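Local atomic coordinates of proteasome accessory factor B/C (PafBC) (Paenarthrobacter aurescens, PDB entry 6SJ9), a protein that regulates transcription in the bacterial DNA damage response, probably binding DNA through winged helix-turn-helix domains that its WYL domains may control. Residues A[162-167]-A[175-180]; A[477-482]-A[528-533]; A[588-593]-A[637-642]. One frame throughout, in Å; residues are numbered along the deposited sequence.

Interaction 1: residues A[162-167]-A[175-180]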
loop_
_atom_site.group_PDB
_atom_site.type_symbol
_atom_site.label_atom_id
_atom_site.label_comp_id
_atom_site.label_asym_id
_atom_site.label_seq_id
_atom_site.Cartn_x
_atom_site.Cartn_y
_atom_site.Cartn_z
ATOM N N PRO A 162 14.801 -25.457 -13.774
ATOM C CA PRO A 162 13.466 -25.971 -13.445
ATOM C C PRO A 162 13.267 -25.911 -11.925
ATOM O O PRO A 162 14.226 -25.711 -11.155
ATOM C CB PRO A 162 13.478 -27.410 -13.993
ATOM C CG PRO A 162 14.936 -27.779 -14.061
ATOM C CD PRO A 162 15.803 -26.514 -14.086
ATOM N N ILE A 163 12.011 -26.062 -11.491
ATOM C CA ILE A 163 11.651 -25.974 -10.078
ATOM C C ILE A 163 10.757 -27.153 -9.695
ATOM O O ILE A 163 10.214 -27.868 -10.542
ATOM C CB ILE A 163 10.900 -24.657 -9.712
ATOM C CG1 ILE A 163 9.579 -24.579 -10.463
ATOM C CG2 ILE A 163 11.749 -23.456 -10.064
ATOM C CD1 ILE A 163 8.767 -23.277 -10.181
ATOM N N ARG A 164 10.612 -27.339 -8.386
ATOM C CA ARG A 164 9.662 -28.295 -7.831
ATOM C C ARG A 164 8.994 -27.686 -6.602
ATOM O O ARG A 164 9.581 -26.867 -5.885
ATOM C CB ARG A 164 10.356 -29.644 -7.550
ATOM C CG ARG A 164 10.426 -30.152 -6.122
ATOM C CD ARG A 164 11.631 -31.083 -5.960
ATOM N NE ARG A 164 11.797 -31.884 -7.166
ATOM C CZ ARG A 164 12.956 -32.414 -7.588
ATOM N NH1 ARG A 164 14.099 -32.236 -6.909
ATOM N NH2 ARG A 164 12.983 -33.098 -8.739
ATOM N N PHE A 165 7.738 -28.062 -6.380
ATOM C CA PHE A 165 6.969 -27.519 -5.261
ATOM C C PHE A 165 5.748 -28.387 -5.015
ATOM O O PHE A 165 5.272 -29.107 -5.913
ATOM C CB PHE A 165 6.476 -26.080 -5.464
ATOM C CG PHE A 165 5.737 -25.881 -6.743
ATOM C CD1 PHE A 165 4.342 -26.030 -6.796
ATOM C CD2 PHE A 165 6.439 -25.613 -7.923
ATOM C CE1 PHE A 165 3.677 -25.878 -8.026
ATOM C CE2 PHE A 165 5.772 -25.444 -9.124
ATOM C CZ PHE A 165 4.409 -25.601 -9.195
ATOM N N GLY A 166 5.286 -28.342 -3.764
ATOM C CA GLY A 166 4.037 -28.993 -3.419
ATOM C C GLY A 166 2.848 -28.206 -3.945
ATOM O O GLY A 166 2.783 -26.986 -3.827
ATOM N N TYR A 167 1.892 -28.916 -4.531
ATOM C CA TYR A 167 0.738 -28.259 -5.123
ATOM C C TYR A 167 -0.538 -28.999 -4.756
ATOM O O TYR A 167 -0.655 -30.201 -5.011
ATOM C CB TYR A 167 0.834 -28.156 -6.639
ATOM C CG TYR A 167 -0.172 -27.170 -7.130
ATOM C CD1 TYR A 167 -0.023 -25.832 -6.816
ATOM C CD2 TYR A 167 -1.250 -27.557 -7.902
ATOM C CE1 TYR A 167 -0.909 -24.890 -7.251
ATOM C CE2 TYR A 167 -2.186 -26.608 -8.339
ATOM C CZ TYR A 167 -2.004 -25.279 -7.999
ATOM O OH TYR A 167 -2.878 -24.311 -8.402
ATOM N N GLU A 175 -2.164 -33.582 -2.051
ATOM C CA GLU A 175 -1.005 -32.715 -2.172
ATOM C C GLU A 175 0.011 -33.446 -3.029
ATOM O O GLU A 175 0.305 -34.621 -2.797
ATOM C CB GLU A 175 -0.428 -32.353 -0.809
ATOM C CG GLU A 175 0.951 -31.717 -0.884
ATOM C CD GLU A 175 1.441 -31.216 0.466
ATOM O OE1 GLU A 175 0.677 -31.322 1.457
ATOM O OE2 GLU A 175 2.576 -30.691 0.534
ATOM N N GLU A 176 0.566 -32.755 -4.004
ATOM C CA GLU A 176 1.360 -33.405 -5.033
ATOM C C GLU A 176 2.533 -32.518 -5.405
ATOM O O GLU A 176 2.381 -31.298 -5.528
ATOM C CB GLU A 176 0.489 -33.699 -6.261
ATOM C CG GLU A 176 1.165 -34.443 -7.382
ATOM C CD GLU A 176 0.225 -34.643 -8.564
ATOM O OE1 GLU A 176 -0.922 -34.134 -8.493
ATOM O OE2 GLU A 176 0.632 -35.287 -9.563
ATOM N N VAL A 177 3.712 -33.132 -5.515
ATOM C CA VAL A 177 4.916 -32.406 -5.895
ATOM C C VAL A 177 4.930 -32.296 -7.410
ATOM O O VAL A 177 4.863 -33.306 -8.117
ATOM C CB VAL A 177 6.174 -33.128 -5.381
ATOM C CG1 VAL A 177 7.447 -32.425 -5.854
ATOM C CG2 VAL A 177 6.153 -33.195 -3.857
ATOM N N ARG A 178 5.043 -31.072 -7.914
ATOM C CA ARG A 178 5.031 -30.821 -9.346
ATOM C C ARG A 178 6.433 -30.414 -9.789
ATOM O O ARG A 178 7.148 -29.723 -9.049
ATOM C CB ARG A 178 4.043 -29.713 -9.670
ATOM C CG ARG A 178 2.635 -29.912 -9.040
ATOM C CD ARG A 178 1.982 -31.180 -9.581
ATOM N NE ARG A 178 1.562 -31.005 -10.977
ATOM C CZ ARG A 178 0.336 -30.552 -11.320
ATOM N NH1 ARG A 178 -0.034 -30.390 -12.603
ATOM N NH2 ARG A 178 -0.535 -30.268 -10.360
ATOM N N GLU A 179 6.809 -30.837 -11.001
ATOM C CA GLU A 179 8.112 -30.540 -11.586
ATOM C C GLU A 179 7.839 -29.639 -12.762
ATOM O O GLU A 179 7.204 -30.070 -13.739
ATOM C CB GLU A 179 8.827 -31.797 -12.080
ATOM C CG GLU A 179 8.851 -32.974 -11.103
ATOM C CD GLU A 179 9.872 -32.780 -10.002
ATOM O OE1 GLU A 179 9.704 -33.402 -8.947
ATOM O OE2 GLU A 179 10.836 -31.991 -10.189
ATOM N N VAL A 180 8.295 -28.395 -12.660
ATOM C CA VAL A 180 7.862 -27.366 -13.578
ATOM C C VAL A 180 9.069 -26.630 -14.145
ATOM O O VAL A 180 9.983 -26.259 -13.410
ATOM C CB VAL A 180 6.885 -26.410 -12.847
ATOM C CG1 VAL A 180 6.531 -25.246 -13.689
ATOM C CG2 VAL A 180 5.617 -27.162 -12.464
HETATM O O HOH W 1 11.422 -30.003 -12.011
#
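The ring of F165 lays one face over CB of R178, which stands 4.1 Å above the ring plane toward the rim, while CE2 meets CG2 of V180 at 3.8 Å. On the same side of the sheet, CB of Y167 packs on CG of R178 at 3.5 Å. The R178 chain bends at chi2 and chi3, and its guanidinium, steeply inclined to the Y167 ring (73°), pairs with D198; Y167 OH is bonded to the backbone N of R208. On the opposite side of the sheet R164 grips E179 side-on: NE reaches OE1 at 3.1 Å on its syn lone pair, and NH2 meets OE2 at 2.8 Å, out of the carboxylate plane. A water donates to both E179 OE2 and I163 O. Backbone bonds join I163 with V180, F165 with R178 and Y167 with E176, in an antiparallel hairpin of the WYL domain, and F207 meets the rings of F165 and Y167 edge-to-face. The chemistry is thus split by side: a partly exposed ion pair on one, and on the other buried rings and aliphatic groups beside an arginine whose charge is probably balanced by D198, with R201, itself paired with E176, close by.

Interaction 2: residues A[477-482]-A[528-533]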
loop_
_atom_site.group_PDB
_atom_site.type_symbol
_atom_site.label_atom_id
_atom_site.label_comp_id
_atom_site.label_asym_id
_atom_site.label_seq_id
_atom_site.Cartn_x
_atom_site.Cartn_y
_atom_site.Cartn_z
ATOM N N GLY A 477 -6.593 16.422 -0.813
ATOM C CA GLY A 477 -5.671 16.501 -1.940
ATOM C C GLY A 477 -4.511 17.447 -1.703
ATOM O O GLY A 477 -3.690 17.661 -2.597
ATOM N N SER A 478 -4.426 18.030 -0.509
ATOM C CA SER A 478 -3.376 18.974 -0.159
ATOM C C SER A 478 -2.473 18.421 0.942
ATOM O O SER A 478 -2.933 17.782 1.889
ATOM C CB SER A 478 -4.020 20.290 0.317
ATOM O OG SER A 478 -3.062 21.212 0.778
ATOM N N VAL A 479 -1.197 18.769 0.871
ATOM C CA VAL A 479 -0.251 18.478 1.942
ATOM C C VAL A 479 0.108 19.749 2.708
ATOM O O VAL A 479 1.040 19.745 3.516
ATOM C CB VAL A 479 1.007 17.758 1.416
ATOM C CG1 VAL A 479 0.625 16.457 0.753
ATOM C CG2 VAL A 479 1.689 18.668 0.410
ATOM N N SER A 480 -0.635 20.835 2.486
ATOM C CA SER A 480 -0.344 22.108 3.150
ATOM C C SER A 480 -1.565 22.936 3.554
ATOM O O SER A 480 -1.418 23.859 4.353
ATOM C CB SER A 480 0.535 22.976 2.253
ATOM O OG SER A 480 -0.325 23.591 1.320
ATOM N N GLY A 481 -2.729 22.754 2.987
ATOM C CA GLY A 481 -3.756 23.752 3.308
ATOM C C GLY A 481 -4.470 23.611 4.642
ATOM O O GLY A 481 -5.127 24.559 5.075
ATOM N N GLN A 482 -4.314 22.484 5.325
ATOM C CA GLN A 482 -5.108 22.195 6.506
ATOM C C GLN A 482 -5.017 23.332 7.521
ATOM O O GLN A 482 -3.960 23.932 7.726
ATOM C CB GLN A 482 -4.623 20.874 7.108
ATOM C CG GLN A 482 -5.197 20.494 8.462
ATOM C CD GLN A 482 -6.655 20.024 8.377
ATOM O OE1 GLN A 482 -7.107 19.511 7.337
ATOM N NE2 GLN A 482 -7.386 20.179 9.478
ATOM N N TYR A 528 4.132 19.758 6.983
ATOM C CA TYR A 528 3.163 19.220 6.018
ATOM C C TYR A 528 2.024 18.575 6.792
ATOM O O TYR A 528 2.197 18.187 7.958
ATOM C CB TYR A 528 3.823 18.212 5.042
ATOM C CG TYR A 528 4.393 17.025 5.776
ATOM C CD1 TYR A 528 5.618 17.125 6.435
ATOM C CD2 TYR A 528 3.712 15.822 5.849
ATOM C CE1 TYR A 528 6.138 16.020 7.143
ATOM C CE2 TYR A 528 4.205 14.749 6.521
ATOM C CZ TYR A 528 5.435 14.841 7.179
ATOM O OH TYR A 528 5.918 13.729 7.867
ATOM N N SER A 529 0.836 18.522 6.162
ATOM C CA SER A 529 -0.321 17.877 6.763
ATOM C C SER A 529 -0.779 16.676 5.953
ATOM O O SER A 529 -0.642 16.647 4.734
ATOM C CB SER A 529 -1.478 18.861 6.928
ATOM O OG SER A 529 -1.660 19.537 5.712
ATOM N N LEU A 530 -1.397 15.734 6.649
ATOM C CA LEU A 530 -1.966 14.525 6.068
ATOM C C LEU A 530 -3.143 14.100 6.917
ATOM O O LEU A 530 -3.000 14.016 8.140
ATOM C CB LEU A 530 -0.991 13.344 6.066
ATOM C CG LEU A 530 0.210 13.372 5.184
ATOM C CD1 LEU A 530 0.983 12.113 5.444
ATOM C CD2 LEU A 530 -0.308 13.451 3.783
ATOM N N ASP A 531 -4.290 13.833 6.292
ATOM C CA ASP A 531 -5.446 13.342 7.049
ATOM C C ASP A 531 -5.769 14.274 8.214
ATOM O O ASP A 531 -5.839 13.844 9.361
ATOM C CB ASP A 531 -5.211 11.913 7.563
ATOM C CG ASP A 531 -6.509 11.251 8.065
ATOM O OD1 ASP A 531 -7.601 11.761 7.718
ATOM O OD2 ASP A 531 -6.446 10.266 8.838
ATOM N N SER A 532 -5.826 15.574 7.926
ATOM C CA SER A 532 -6.124 16.619 8.907
ATOM C C SER A 532 -5.093 16.714 10.051
ATOM O O SER A 532 -5.377 17.331 11.081
ATOM C CB SER A 532 -7.520 16.416 9.496
ATOM O OG SER A 532 -8.477 16.441 8.454
ATOM N N THR A 533 -3.879 16.154 9.889
ATOM C CA THR A 533 -2.835 16.202 10.912
ATOM C C THR A 533 -1.578 16.904 10.424
ATOM O O THR A 533 -1.079 16.613 9.327
ATOM C CB THR A 533 -2.502 14.791 11.396
ATOM O OG1 THR A 533 -3.719 14.142 11.755
ATOM C CG2 THR A 533 -1.574 14.810 12.597
HETATM O O HOH W 2 -3.812 18.823 4.177
#
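An ST turn at S478, in the loop between helices 472-476 and 489-501, lies against the end of strand 517-530, where a type I' turn from L530 to T533 closes a WYL-domain hairpin. V479 O accepts from S529 N at 2.9 Å; the N-H points almost straight at the oxygen (166°), but the donor stands well above the carbonyl plane (54° out of it). The same oxygen lies 3.3 Å from Y528 CA, a CA-H...O contact, and S529 O receives a matching one from V479 CA. The loop's curvature is fixed from within: S478 OG accepts from the backbone N of S480. It also accepts from the next backbone N-H, with G481 N to S478 OG at 2.7 Å. A water donates to S478 O and is hydrogen-bonded to S529 OG, bridging the two segments beside the direct bond. Q482 completes the contact. Its CB comes within 3.5 Å of S529 OG; CG anti to the backbone N and a bend at chi2 (74°) bring CD over S532 CA, and Q482 OE1 is 3.4 Å from that CA. An alanine here would probably leave S532 without its amide cover and open a gap beside the turn, though CB would still meet S529. Elsewhere in the contact V479 CG1 approaches L530 CD2 at 4.4 Å, and both side chains reach M439 of helix 427-441. The loop is therefore set between that helix and the strand 517-530, with W534 of strand 533-540 touching S529.

Interaction 3: residues A[588-593]-A[637-642]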
loop_
_atom_site.group_PDB
_atom_site.type_symbol
_atom_site.label_atom_id
_atom_site.label_comp_id
_atom_site.label_asym_id
_atom_site.label_seq_id
_atom_site.Cartn_x
_atom_site.Cartn_y
_atom_site.Cartn_z
ATOM N N VAL A 588 11.301 -5.668 17.987
ATOM C CA VAL A 588 10.870 -7.054 18.128
ATOM C C VAL A 588 11.855 -7.930 17.371
ATOM O O VAL A 588 12.365 -7.533 16.323
ATOM C CB VAL A 588 9.439 -7.271 17.600
ATOM C CG1 VAL A 588 9.056 -8.714 17.692
ATOM C CG2 VAL A 588 8.445 -6.392 18.348
ATOM N N CYS A 589 12.192 -9.075 17.937
ATOM C CA CYS A 589 13.029 -10.066 17.280
ATOM C C CYS A 589 12.138 -11.227 16.858
ATOM O O CYS A 589 11.414 -11.776 17.691
ATOM C CB CYS A 589 14.142 -10.532 18.219
ATOM S SG CYS A 589 15.239 -11.674 17.429
ATOM N N LEU A 590 12.143 -11.548 15.560
ATOM C CA LEU A 590 11.291 -12.558 14.939
ATOM C C LEU A 590 12.145 -13.719 14.475
ATOM O O LEU A 590 13.310 -13.528 14.125
ATOM C CB LEU A 590 10.552 -12.008 13.687
ATOM C CG LEU A 590 9.663 -10.793 13.810
ATOM C CD1 LEU A 590 9.105 -10.346 12.440
ATOM C CD2 LEU A 590 8.562 -11.020 14.812
ATOM N N GLU A 591 11.551 -14.911 14.423
ATOM C CA GLU A 591 12.051 -15.985 13.573
ATOM C C GLU A 591 11.083 -16.164 12.404
ATOM O O GLU A 591 9.869 -16.217 12.597
ATOM C CB GLU A 591 12.206 -17.310 14.307
ATOM C CG GLU A 591 12.709 -18.417 13.370
ATOM C CD GLU A 591 12.965 -19.738 14.077
ATOM O OE1 GLU A 591 12.780 -19.798 15.307
ATOM O OE2 GLU A 591 13.327 -20.719 13.402
ATOM N N LEU A 592 11.634 -16.240 11.202
ATOM C CA LEU A 592 10.910 -16.426 9.960
ATOM C C LEU A 592 11.284 -17.763 9.349
ATOM O O LEU A 592 12.457 -18.142 9.348
ATOM C CB LEU A 592 11.246 -15.294 8.964
ATOM C CG LEU A 592 11.006 -13.852 9.456
ATOM C CD1 LEU A 592 11.476 -12.832 8.461
ATOM C CD2 LEU A 592 9.538 -13.597 9.793
ATOM N N THR A 593 10.296 -18.468 8.809
ATOM C CA THR A 593 10.570 -19.614 7.948
ATOM C C THR A 593 11.031 -19.155 6.564
ATOM O O THR A 593 10.883 -17.991 6.191
ATOM C CB THR A 593 9.319 -20.462 7.790
ATOM O OG1 THR A 593 8.327 -19.683 7.102
ATOM C CG2 THR A 593 8.770 -20.922 9.172
ATOM N N GLY A 637 2.225 -19.489 10.983
ATOM C CA GLY A 637 3.364 -20.377 11.108
ATOM C C GLY A 637 4.646 -19.908 10.441
ATOM O O GLY A 637 5.702 -20.464 10.725
ATOM N N SER A 638 4.611 -18.902 9.590
ATOM C CA SER A 638 5.876 -18.473 9.013
ATOM C C SER A 638 6.594 -17.461 9.899
ATOM O O SER A 638 7.764 -17.131 9.639
ATOM C CB SER A 638 5.637 -17.897 7.625
ATOM O OG SER A 638 4.990 -16.671 7.794
ATOM N N VAL A 639 5.957 -17.037 10.989
ATOM C CA VAL A 639 6.500 -16.047 11.906
ATOM C C VAL A 639 6.306 -16.501 13.337
ATOM O O VAL A 639 5.271 -17.077 13.682
ATOM C CB VAL A 639 5.818 -14.679 11.752
ATOM C CG1 VAL A 639 6.593 -13.664 12.531
ATOM C CG2 VAL A 639 5.754 -14.283 10.305
ATOM N N ARG A 640 7.286 -16.195 14.179
ATOM C CA ARG A 640 7.129 -16.292 15.617
ATOM C C ARG A 640 7.874 -15.131 16.254
ATOM O O ARG A 640 8.811 -14.571 15.664
ATOM C CB ARG A 640 7.642 -17.658 16.125
ATOM C CG ARG A 640 9.145 -17.890 15.866
ATOM C CD ARG A 640 9.674 -19.296 16.403
ATOM N NE ARG A 640 9.467 -19.523 17.827
ATOM C CZ ARG A 640 10.120 -20.447 18.550
ATOM N NH1 ARG A 640 11.048 -21.230 17.996
ATOM N NH2 ARG A 640 9.826 -20.602 19.832
ATOM N N ILE A 641 7.437 -14.753 17.449
ATOM C CA ILE A 641 8.090 -13.705 18.225
ATOM C C ILE A 641 9.052 -14.369 19.217
ATOM O O ILE A 641 8.648 -15.252 19.980
ATOM C CB ILE A 641 7.071 -12.813 18.948
ATOM C CG1 ILE A 641 6.151 -12.136 17.946
ATOM C CG2 ILE A 641 7.786 -11.728 19.712
ATOM C CD1 ILE A 641 4.955 -11.561 18.571
ATOM N N LEU A 642 10.336 -13.997 19.151
ATOM C CA LEU A 642 11.344 -14.471 20.103
ATOM C C LEU A 642 11.501 -13.540 21.306
ATOM O O LEU A 642 11.504 -13.996 22.447
ATOM C CB LEU A 642 12.696 -14.606 19.382
ATOM C CG LEU A 642 12.641 -15.510 18.144
ATOM C CD1 LEU A 642 13.978 -15.655 17.501
ATOM C CD2 LEU A 642 12.131 -16.871 18.543
#
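R640 and E591 run side by side as a hydrogen-bonded antiparallel pair whose backbone groups satisfy each other: E591 N donates to R640 O and R640 N to E591 O, each at 3.0 Å. The same register carries L642 N to C589 O at 2.9 Å and T593 N to S638 O, so four backbone bonds join strand 639-643 to strand 586-592. CA-H...O contacts lie between these bonds, the straightest (149°) from L592 CA to S638 O. The side-chain pairing is looser. CB of E591 rests on R640 CG at 3.5 Å; with CG anti to the backbone N (chi1 179°) and the chain extended beyond, the carboxylate runs beside the arginine, and E591 OE1 reaches R640 NH1 at 3.5 Å, a long salt bridge. R640 NH1 has a hydrogen bond to P325 O, NH2 a weak one to A324 O, and one guanidinium face carries L642 CD2. S638 OG is held by H635 O, and T593 OG1 has a weak bond with G596 N. On the opposite face of the sheet L590 CD2 meets V639 CG1 at 4.0 Å, and V639 in turn touches F631 of helix 627-634. An inner strand is thus paired with the edge strand of the WCX domain's four-stranded antiparallel sheet, in keeping with a ferredoxin-like fold. The buried arginine's charge is probably eased by P325 O, with weaker help from A324 O and the E591 carboxylate, while R648 lies close with a like charge.

Overall arrangement
From the N terminus, interaction 1 comes first, closing a short hairpin of seven intervening residues in the first WYL domain. Interaction 2 follows much later, joining the loop at 477-482 to the hairpin end at 528-533 and so closing 45 residues that include helix 489-501 and strand 503-510. Interaction 3 closes 43 residues of the second WCX domain, pairing its first and last sheet strands. The three are in series: none nests within or crosses another. Interactions 1 and 2 lie on opposite sides of the chain's centre, their centres about 50 Å apart, whereas interactions 1 and 3 are nearer, with centres about 26 Å apart and no touch.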